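Glycine oxidase (Bacillus cereus ATCC 14579, PDB 7CYX) is a flavoprotein oxidase that binds FAD and probably oxidises glycine with oxygen and water to glyoxylate, hydrogen peroxide and ammonium. Local coordinates at residues A39-K44 / F272-Q277; G258-I263 / S302-L307. All blocks are in the same frame, centred on the assembly; numbering follows the deposited sequence.

Contact 1. Residues A39-K44 / F272-Q277. With FAD (flavin-adenine dinucleotide), chain C.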
loop_
_atom_site.group_PDB
_atom_site.type_symbol
_atom_site.label_atom_id
_atom_site.label_comp_id
_atom_site.label_asym_id
_atom_site.label_seq_id
_atom_site.Cartn_x
_atom_site.Cartn_y
_atom_site.Cartn_z
ATOM N N ALA A 39 14.644 -0.815 1.658
ATOM C CA ALA A 39 14.221 0.279 0.789
ATOM C C ALA A 39 14.548 1.638 1.417
ATOM O O ALA A 39 13.717 2.519 1.426
ATOM C CB ALA A 39 12.752 0.200 0.515
ATOM N N SER A 40 15.764 1.802 1.919
ATOM C CA SER A 40 16.149 3.046 2.581
ATOM C C SER A 40 16.672 4.070 1.568
ATOM O O SER A 40 16.735 5.243 1.903
ATOM C CB SER A 40 17.180 2.806 3.666
ATOM O OG SER A 40 16.554 2.628 4.927
ATOM N N GLU A 41 17.083 3.616 0.373
ATOM C CA GLU A 41 17.897 4.445 -0.528
ATOM C C GLU A 41 17.245 4.518 -1.915
ATOM O O GLU A 41 16.088 4.923 -2.009
ATOM C CB GLU A 41 19.335 3.935 -0.518
ATOM C CG GLU A 41 20.004 4.031 0.842
ATOM C CD GLU A 41 20.213 5.446 1.340
ATOM O OE1 GLU A 41 19.901 6.364 0.585
ATOM O OE2 GLU A 41 20.696 5.618 2.477
ATOM N N ALA A 42 17.987 4.216 -2.989
ATOM C CA ALA A 42 17.467 4.479 -4.329
ATOM C C ALA A 42 16.080 3.850 -4.469
ATOM O O ALA A 42 15.178 4.449 -5.031
ATOM C CB ALA A 42 18.397 3.945 -5.388
ATOM N N SER A 43 15.909 2.650 -3.919
ATOM C CA SER A 43 14.729 1.838 -4.221
ATOM C C SER A 43 13.441 2.435 -3.633
ATOM O O SER A 43 12.360 1.991 -4.013
ATOM C CB SER A 43 14.921 0.398 -3.793
ATOM O OG SER A 43 16.026 -0.188 -4.467
ATOM N N LYS A 44 13.520 3.426 -2.728
ATOM C CA LYS A 44 12.279 4.060 -2.226
ATOM C C LYS A 44 12.065 5.433 -2.873
ATOM O O LYS A 44 11.003 6.033 -2.718
ATOM C CB LYS A 44 12.283 4.167 -0.701
ATOM C CG LYS A 44 12.943 5.403 -0.118
ATOM C CD LYS A 44 12.643 5.631 1.344
ATOM C CE LYS A 44 13.624 6.605 1.973
ATOM N NZ LYS A 44 13.038 7.309 3.137
ATOM N N PHE A 272 26.540 11.938 -2.240
ATOM C CA PHE A 272 25.632 11.156 -1.382
ATOM C C PHE A 272 24.616 12.071 -0.677
ATOM O O PHE A 272 23.778 11.602 0.106
ATOM C CB PHE A 272 26.432 10.345 -0.355
ATOM C CG PHE A 272 27.324 9.283 -0.947
ATOM C CD1 PHE A 272 28.623 9.573 -1.330
ATOM C CD2 PHE A 272 26.855 7.989 -1.146
ATOM C CE1 PHE A 272 29.437 8.593 -1.886
ATOM C CE2 PHE A 272 27.669 7.012 -1.695
ATOM C CZ PHE A 272 28.962 7.314 -2.065
ATOM N N ASN A 273 24.656 13.369 -0.979
ATOM C CA ASN A 273 23.791 14.363 -0.346
ATOM C C ASN A 273 22.297 14.131 -0.644
ATOM O O ASN A 273 21.885 14.170 -1.798
ATOM C CB ASN A 273 24.159 15.767 -0.802
ATOM C CG ASN A 273 23.652 16.788 0.178
ATOM O OD1 ASN A 273 24.267 16.995 1.216
ATOM N ND2 ASN A 273 22.503 17.360 -0.105
ATOM N N LYS A 274 21.479 13.959 0.408
ATOM C CA LYS A 274 20.046 13.656 0.265
ATOM C C LYS A 274 19.137 14.867 0.575
ATOM O O LYS A 274 17.945 14.680 0.684
ATOM C CB LYS A 274 19.621 12.523 1.198
ATOM C CG LYS A 274 20.479 11.257 1.207
ATOM C CD LYS A 274 19.929 10.047 0.453
ATOM C CE LYS A 274 18.502 9.665 0.791
ATOM N NZ LYS A 274 18.432 8.480 1.678
ATOM N N THR A 275 19.679 16.085 0.750
ATOM C CA THR A 275 18.882 17.332 0.840
ATOM C C THR A 275 18.370 17.732 -0.549
ATOM O O THR A 275 18.967 17.387 -1.536
ATOM C CB THR A 275 19.693 18.531 1.372
ATOM O OG1 THR A 275 20.753 18.876 0.460
ATOM C CG2 THR A 275 20.299 18.301 2.744
ATOM N N VAL A 276 17.348 18.588 -0.587
ATOM C CA VAL A 276 16.740 19.072 -1.791
ATOM C C VAL A 276 16.948 20.588 -1.841
ATOM O O VAL A 276 16.528 21.302 -0.941
ATOM C CB VAL A 276 15.237 18.712 -1.821
ATOM C CG1 VAL A 276 14.518 19.281 -3.035
ATOM C CG2 VAL A 276 15.003 17.208 -1.718
ATOM N N GLN A 277 17.560 21.066 -2.924
ATOM C CA GLN A 277 17.808 22.489 -3.112
ATOM C C GLN A 277 16.544 23.133 -3.653
ATOM O O GLN A 277 15.848 22.542 -4.470
ATOM C CB GLN A 277 18.987 22.730 -4.053
ATOM C CG GLN A 277 20.325 22.584 -3.362
ATOM C CD GLN A 277 20.459 21.251 -2.680
ATOM O OE1 GLN A 277 20.680 20.233 -3.326
ATOM N NE2 GLN A 277 20.351 21.256 -1.360
HETATM P PA FAD C . 19.659 0.741 -3.195
HETATM O O1A FAD C . 18.182 0.762 -3.190
HETATM O O2A FAD C . 20.359 2.038 -2.906
HETATM O O5B FAD C . 20.092 -0.420 -2.226
HETATM C C5B FAD C . 21.392 -0.465 -1.735
HETATM C C4B FAD C . 21.228 -0.806 -0.279
HETATM O O4B FAD C . 22.457 -1.332 0.186
HETATM C C3B FAD C . 20.929 0.409 0.571
HETATM O O3B FAD C . 19.692 0.147 1.270
HETATM C C2B FAD C . 22.096 0.537 1.546
HETATM O O2B FAD C . 21.639 0.785 2.883
HETATM C C1B FAD C . 22.685 -0.842 1.512
HETATM N N9A FAD C . 24.114 -0.934 1.800
HETATM C C8A FAD C . 25.092 -0.296 1.128
HETATM N N7A FAD C . 26.295 -0.619 1.639
HETATM C C5A FAD C . 26.084 -1.514 2.617
HETATM C C6A FAD C . 26.945 -2.250 3.539
HETATM N N6A FAD C . 28.277 -2.044 3.458
HETATM N N1A FAD C . 26.356 -3.063 4.456
HETATM C C2A FAD C . 25.025 -3.195 4.502
HETATM N N3A FAD C . 24.169 -2.543 3.681
HETATM C C4A FAD C . 24.644 -1.717 2.728
HETATM N N1 FAD C . 14.545 2.770 -11.861
HETATM C C2 FAD C . 13.605 2.297 -12.740
HETATM O O2 FAD C . 13.757 1.106 -13.103
HETATM N N3 FAD C . 12.572 3.054 -13.186
HETATM C C4 FAD C . 12.407 4.316 -12.732
HETATM O O4 FAD C . 11.444 5.050 -13.076
HETATM C C4X FAD C . 13.414 4.882 -11.799
HETATM N N5 FAD C . 13.335 6.140 -11.350
HETATM C C5X FAD C . 14.248 6.622 -10.483
HETATM C C6 FAD C . 14.116 7.918 -10.015
HETATM C C7 FAD C . 15.050 8.434 -9.134
HETATM C C7M FAD C . 14.922 9.860 -8.629
HETATM C C8 FAD C . 16.162 7.610 -8.672
HETATM C C8M FAD C . 17.191 8.148 -7.687
HETATM C C9 FAD C . 16.283 6.338 -9.129
HETATM C C9A FAD C . 15.379 5.796 -10.014
HETATM N N10 FAD C . 15.495 4.471 -10.457
HETATM C C10 FAD C . 14.521 4.011 -11.373
HETATM C "C1'" FAD C . 16.633 3.601 -10.132
HETATM C "C2'" FAD C . 16.517 2.649 -8.984
HETATM O "O2'" FAD C . 16.195 3.415 -7.811
HETATM C "C3'" FAD C . 17.866 1.971 -8.821
HETATM O "O3'" FAD C . 18.479 1.633 -10.100
HETATM C "C4'" FAD C . 17.670 0.807 -7.842
HETATM O "O4'" FAD C . 16.951 1.252 -6.679
HETATM C "C5'" FAD C . 18.971 0.253 -7.328
HETATM O "O5'" FAD C . 18.653 -0.636 -6.273
HETATM P P FAD C . 19.817 -1.184 -5.334
HETATM O O1P FAD C . 21.008 -1.555 -6.141
HETATM O O2P FAD C . 19.185 -2.165 -4.382
HETATM O O3P FAD C . 20.223 0.221 -4.628
HETATM O O HOH W 1 16.360 7.415 -0.439
#

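Contact 2. Residues G258-I263 / S302-L307. With FAD (flavin-adenine dinucleotide), chain C.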
loop_
_atom_site.group_PDB
_atom_site.type_symbol
_atom_site.label_atom_id
_atom_site.label_comp_id
_atom_site.label_asym_id
_atom_site.label_seq_id
_atom_site.Cartn_x
_atom_site.Cartn_y
_atom_site.Cartn_z
ATOM N N GLY A 258 -3.991 6.550 -5.338
ATOM C CA GLY A 258 -4.468 7.430 -4.299
ATOM C C GLY A 258 -4.338 8.901 -4.641
ATOM O O GLY A 258 -4.196 9.736 -3.740
ATOM N N GLY A 259 -4.439 9.229 -5.930
ATOM C CA GLY A 259 -4.469 10.633 -6.391
ATOM C C GLY A 259 -3.162 11.357 -6.096
ATOM O O GLY A 259 -3.162 12.581 -5.871
ATOM N N ARG A 260 -2.055 10.599 -6.128
ATOM C CA ARG A 260 -0.697 11.104 -5.997
ATOM C C ARG A 260 -0.043 11.250 -7.391
ATOM O O ARG A 260 -0.115 10.325 -8.232
ATOM C CB ARG A 260 0.091 10.164 -5.075
ATOM C CG ARG A 260 1.413 10.744 -4.587
ATOM C CD ARG A 260 2.024 10.033 -3.387
ATOM N NE ARG A 260 3.193 9.261 -3.738
ATOM C CZ ARG A 260 4.374 9.340 -3.132
ATOM N NH1 ARG A 260 4.601 10.235 -2.185
ATOM N NH2 ARG A 260 5.323 8.488 -3.460
ATOM N N TYR A 261 0.601 12.408 -7.627
ATOM C CA TYR A 261 1.415 12.714 -8.840
ATOM C C TYR A 261 2.874 12.917 -8.426
ATOM O O TYR A 261 3.174 13.757 -7.559
ATOM C CB TYR A 261 0.797 13.888 -9.615
ATOM C CG TYR A 261 -0.590 13.527 -10.078
ATOM C CD1 TYR A 261 -1.652 13.643 -9.212
ATOM C CD2 TYR A 261 -0.810 12.891 -11.290
ATOM C CE1 TYR A 261 -2.920 13.226 -9.555
ATOM C CE2 TYR A 261 -2.078 12.480 -11.663
ATOM C CZ TYR A 261 -3.132 12.634 -10.781
ATOM O OH TYR A 261 -4.389 12.224 -11.092
ATOM N N VAL A 262 3.767 12.116 -9.026
ATOM C CA VAL A 262 5.203 12.141 -8.726
ATOM C C VAL A 262 5.947 12.686 -9.943
ATOM O O VAL A 262 5.724 12.199 -11.061
ATOM C CB VAL A 262 5.725 10.744 -8.330
ATOM C CG1 VAL A 262 7.228 10.720 -8.175
ATOM C CG2 VAL A 262 5.067 10.237 -7.064
ATOM N N ILE A 263 6.825 13.678 -9.708
ATOM C CA ILE A 263 7.389 14.542 -10.743
ATOM C C ILE A 263 8.882 14.740 -10.496
ATOM O O ILE A 263 9.276 15.241 -9.449
ATOM C CB ILE A 263 6.692 15.915 -10.742
ATOM C CG1 ILE A 263 5.173 15.822 -10.623
ATOM C CG2 ILE A 263 7.110 16.723 -11.955
ATOM C CD1 ILE A 263 4.536 17.083 -10.105
ATOM N N SER A 302 5.166 16.358 -0.862
ATOM C CA SER A 302 6.518 16.024 -0.388
ATOM C C SER A 302 7.560 16.288 -1.466
ATOM O O SER A 302 7.203 16.471 -2.609
ATOM C CB SER A 302 6.482 14.554 -0.117
ATOM O OG SER A 302 7.433 14.168 0.830
ATOM N N THR A 303 8.814 16.261 -1.049
ATOM C CA THR A 303 9.985 16.364 -1.935
ATOM C C THR A 303 11.063 15.459 -1.348
ATOM O O THR A 303 11.117 15.347 -0.149
ATOM C CB THR A 303 10.450 17.806 -2.112
ATOM O OG1 THR A 303 11.516 17.683 -3.038
ATOM C CG2 THR A 303 10.942 18.447 -0.838
ATOM N N TRP A 304 11.857 14.808 -2.184
ATOM C CA TRP A 304 12.923 13.944 -1.634
ATOM C C TRP A 304 14.047 13.799 -2.644
ATOM O O TRP A 304 13.876 14.206 -3.771
ATOM C CB TRP A 304 12.372 12.584 -1.221
ATOM C CG TRP A 304 11.859 11.776 -2.364
ATOM C CD1 TRP A 304 12.579 10.994 -3.207
ATOM C CD2 TRP A 304 10.499 11.671 -2.785
ATOM N NE1 TRP A 304 11.758 10.414 -4.123
ATOM C CE2 TRP A 304 10.477 10.808 -3.888
ATOM C CE3 TRP A 304 9.304 12.223 -2.337
ATOM C CZ2 TRP A 304 9.305 10.480 -4.546
ATOM C CZ3 TRP A 304 8.143 11.897 -2.991
ATOM C CH2 TRP A 304 8.148 11.048 -4.086
ATOM N N ALA A 305 15.148 13.214 -2.194
ATOM C CA ALA A 305 16.345 12.984 -3.017
ATOM C C ALA A 305 16.757 11.521 -2.893
ATOM O O ALA A 305 16.771 11.019 -1.792
ATOM C CB ALA A 305 17.446 13.888 -2.545
ATOM N N GLY A 306 17.079 10.899 -4.019
ATOM C CA GLY A 306 17.530 9.507 -4.116
ATOM C C GLY A 306 18.830 9.393 -4.889
ATOM O O GLY A 306 19.149 10.256 -5.703
ATOM N N LEU A 307 19.581 8.319 -4.628
ATOM C CA LEU A 307 20.963 8.158 -5.112
ATOM C C LEU A 307 21.037 6.980 -6.093
ATOM O O LEU A 307 21.229 5.824 -5.674
ATOM C CB LEU A 307 21.896 7.938 -3.913
ATOM C CG LEU A 307 21.818 9.022 -2.836
ATOM C CD1 LEU A 307 22.874 8.797 -1.764
ATOM C CD2 LEU A 307 21.964 10.413 -3.435
HETATM P PA FAD C . 19.659 0.741 -3.195
HETATM O O1A FAD C . 18.182 0.762 -3.190
HETATM O O2A FAD C . 20.359 2.038 -2.906
HETATM O O5B FAD C . 20.092 -0.420 -2.226
HETATM C C5B FAD C . 21.392 -0.465 -1.735
HETATM C C4B FAD C . 21.228 -0.806 -0.279
HETATM O O4B FAD C . 22.457 -1.332 0.186
HETATM C C3B FAD C . 20.929 0.409 0.571
HETATM O O3B FAD C . 19.692 0.147 1.270
HETATM C C2B FAD C . 22.096 0.537 1.546
HETATM O O2B FAD C . 21.639 0.785 2.883
HETATM C C1B FAD C . 22.685 -0.842 1.512
HETATM N N9A FAD C . 24.114 -0.934 1.800
HETATM C C8A FAD C . 25.092 -0.296 1.128
HETATM N N7A FAD C . 26.295 -0.619 1.639
HETATM C C5A FAD C . 26.084 -1.514 2.617
HETATM C C6A FAD C . 26.945 -2.250 3.539
HETATM N N6A FAD C . 28.277 -2.044 3.458
HETATM N N1A FAD C . 26.356 -3.063 4.456
HETATM C C2A FAD C . 25.025 -3.195 4.502
HETATM N N3A FAD C . 24.169 -2.543 3.681
HETATM C C4A FAD C . 24.644 -1.717 2.728
HETATM N N1 FAD C . 14.545 2.770 -11.861
HETATM C C2 FAD C . 13.605 2.297 -12.740
HETATM O O2 FAD C . 13.757 1.106 -13.103
HETATM N N3 FAD C . 12.572 3.054 -13.186
HETATM C C4 FAD C . 12.407 4.316 -12.732
HETATM O O4 FAD C . 11.444 5.050 -13.076
HETATM C C4X FAD C . 13.414 4.882 -11.799
HETATM N N5 FAD C . 13.335 6.140 -11.350
HETATM C C5X FAD C . 14.248 6.622 -10.483
HETATM C C6 FAD C . 14.116 7.918 -10.015
HETATM C C7 FAD C . 15.050 8.434 -9.134
HETATM C C7M FAD C . 14.922 9.860 -8.629
HETATM C C8 FAD C . 16.162 7.610 -8.672
HETATM C C8M FAD C . 17.191 8.148 -7.687
HETATM C C9 FAD C . 16.283 6.338 -9.129
HETATM C C9A FAD C . 15.379 5.796 -10.014
HETATM N N10 FAD C . 15.495 4.471 -10.457
HETATM C C10 FAD C . 14.521 4.011 -11.373
HETATM C "C1'" FAD C . 16.633 3.601 -10.132
HETATM C "C2'" FAD C . 16.517 2.649 -8.984
HETATM O "O2'" FAD C . 16.195 3.415 -7.811
HETATM C "C3'" FAD C . 17.866 1.971 -8.821
HETATM O "O3'" FAD C . 18.479 1.633 -10.100
HETATM C "C4'" FAD C . 17.670 0.807 -7.842
HETATM O "O4'" FAD C . 16.951 1.252 -6.679
HETATM C "C5'" FAD C . 18.971 0.253 -7.328
HETATM O "O5'" FAD C . 18.653 -0.636 -6.273
HETATM P P FAD C . 19.817 -1.184 -5.334
HETATM O O1P FAD C . 21.008 -1.555 -6.141
HETATM O O2P FAD C . 19.185 -2.165 -4.382
HETATM O O3P FAD C . 20.223 0.221 -4.628
#

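Contact 1. Residues A39-K44 / F272-Q277
K274 reaches E41 across the contact with a salt bridge. K274 NZ donates to E41 OE1 at 2.8 Å. The ammonium comes in from above the carboxylate, 40° out of its plane. The two side chains cross at about a right angle. The lysine chain is bent at chi2, chi3 and chi4, which brings NZ to the acid. E41 also bends at chi2 (-66°), which brings its end nearer to K274 while E41 CG packs on the FAD ribose, 3.7 Å from FAD C3B.

A water gives K274 NZ a second partner, accepting from it at 3.1 Å. The same water donates to the backbone O of S40 and of E41, so it links the lysine to the turn before helix 42-45. E41 O also accepts from K44 N.

The next two residues, A42 and S43, bind one FAD phosphate (PA) and the ribityl hydroxyl O4'. A42 N donates to FAD O2A at 3.2 Å, and S43 N donates to FAD O1A. S43 OG donates to FAD O1A at 2.7 Å and accepts from FAD O4' at 2.8 Å. It also bonds with V14 N, of another FAD-binding residue.

The base of the E41 side chain lies by the cofactor, and its carboxylate turns to K274. K274 probably offsets part of the carboxylate's charge, since E41 OE1 lies 5.6 Å from the phosphate oxygen FAD O2A.

Contact 2. Residues G258-I263 / S302-L307
The large mixed beta-sheet of this FAD-dependent oxidoreductase brings W304 of strand 299-311 up to R260 and V262 of strand 260-269. These two strands are not neighbours. Strand 225-236 runs between them and is antiparallel to both, so the contact passes over it through side chains and no hydrogen bond joins the two segments.

R260 and W304 come from opposite directions. The end of the guanidinium meets the six-membered part of the indole: R260 NH2 is 3.9 Å from W304 CH2, and R260 NH1 is 4.0 Å from W304 CZ3. The guanidinium and ring planes are only 15° apart, but the approach is oblique. R260 runs out from its backbone with CG anti to the backbone N (chi1 -166°) and then bends at chi3, which brings NH1 and NH2 to the ring. R260 NH1 also makes a salt bridge with E301, just before segment 302-307, so the acid helps to fix the guanidinium beside the ring.

V262 adds an apolar touch. Its CG1 lies 4.2 Å from W304 CZ2, and the two side chains cross at about a right angle.

The indole sits over the middle strand, where it packs on V232 and A234. W304 NE1 is satisfied by A45 O, in helix 42-45. The ring thus joins the sheet to this short helix, whose A42 and S43 bind an FAD phosphate.

Farther along strand 299-311 the backbone meets the flavin. G306 C is 3.5 Å from the FAD methyl carbon C8M. L307 N is also near this methyl, at 3.9 Å. G306 has no side chain, and so the dimethylbenzene end of the isoalloxazine can come close to the strand.

In the fold
From the N terminus, the chain first passes through 39-44, at the start of helix 42-45. It then runs on to strand 260-269, where 258-263 opens contact 2. The loop after that strand, 272-277, closes contact 1 over 227 intervening residues. Helix 278-291 follows, and 302-307 on strand 299-311 closes contact 2 over 38. The segments alternate, so the two contacts cross. Their centres are about 12 Å apart and they touch: A42 CB meets L307 O, and K274 O meets A305 CB. Contact 1 ties the phosphate-binding turn to the loop between strand 260-269 and helix 278-291. Contact 2 joins two strands within the large sheet. FAD touches both, through A42 and S43 and through the G306 and L307 backbone.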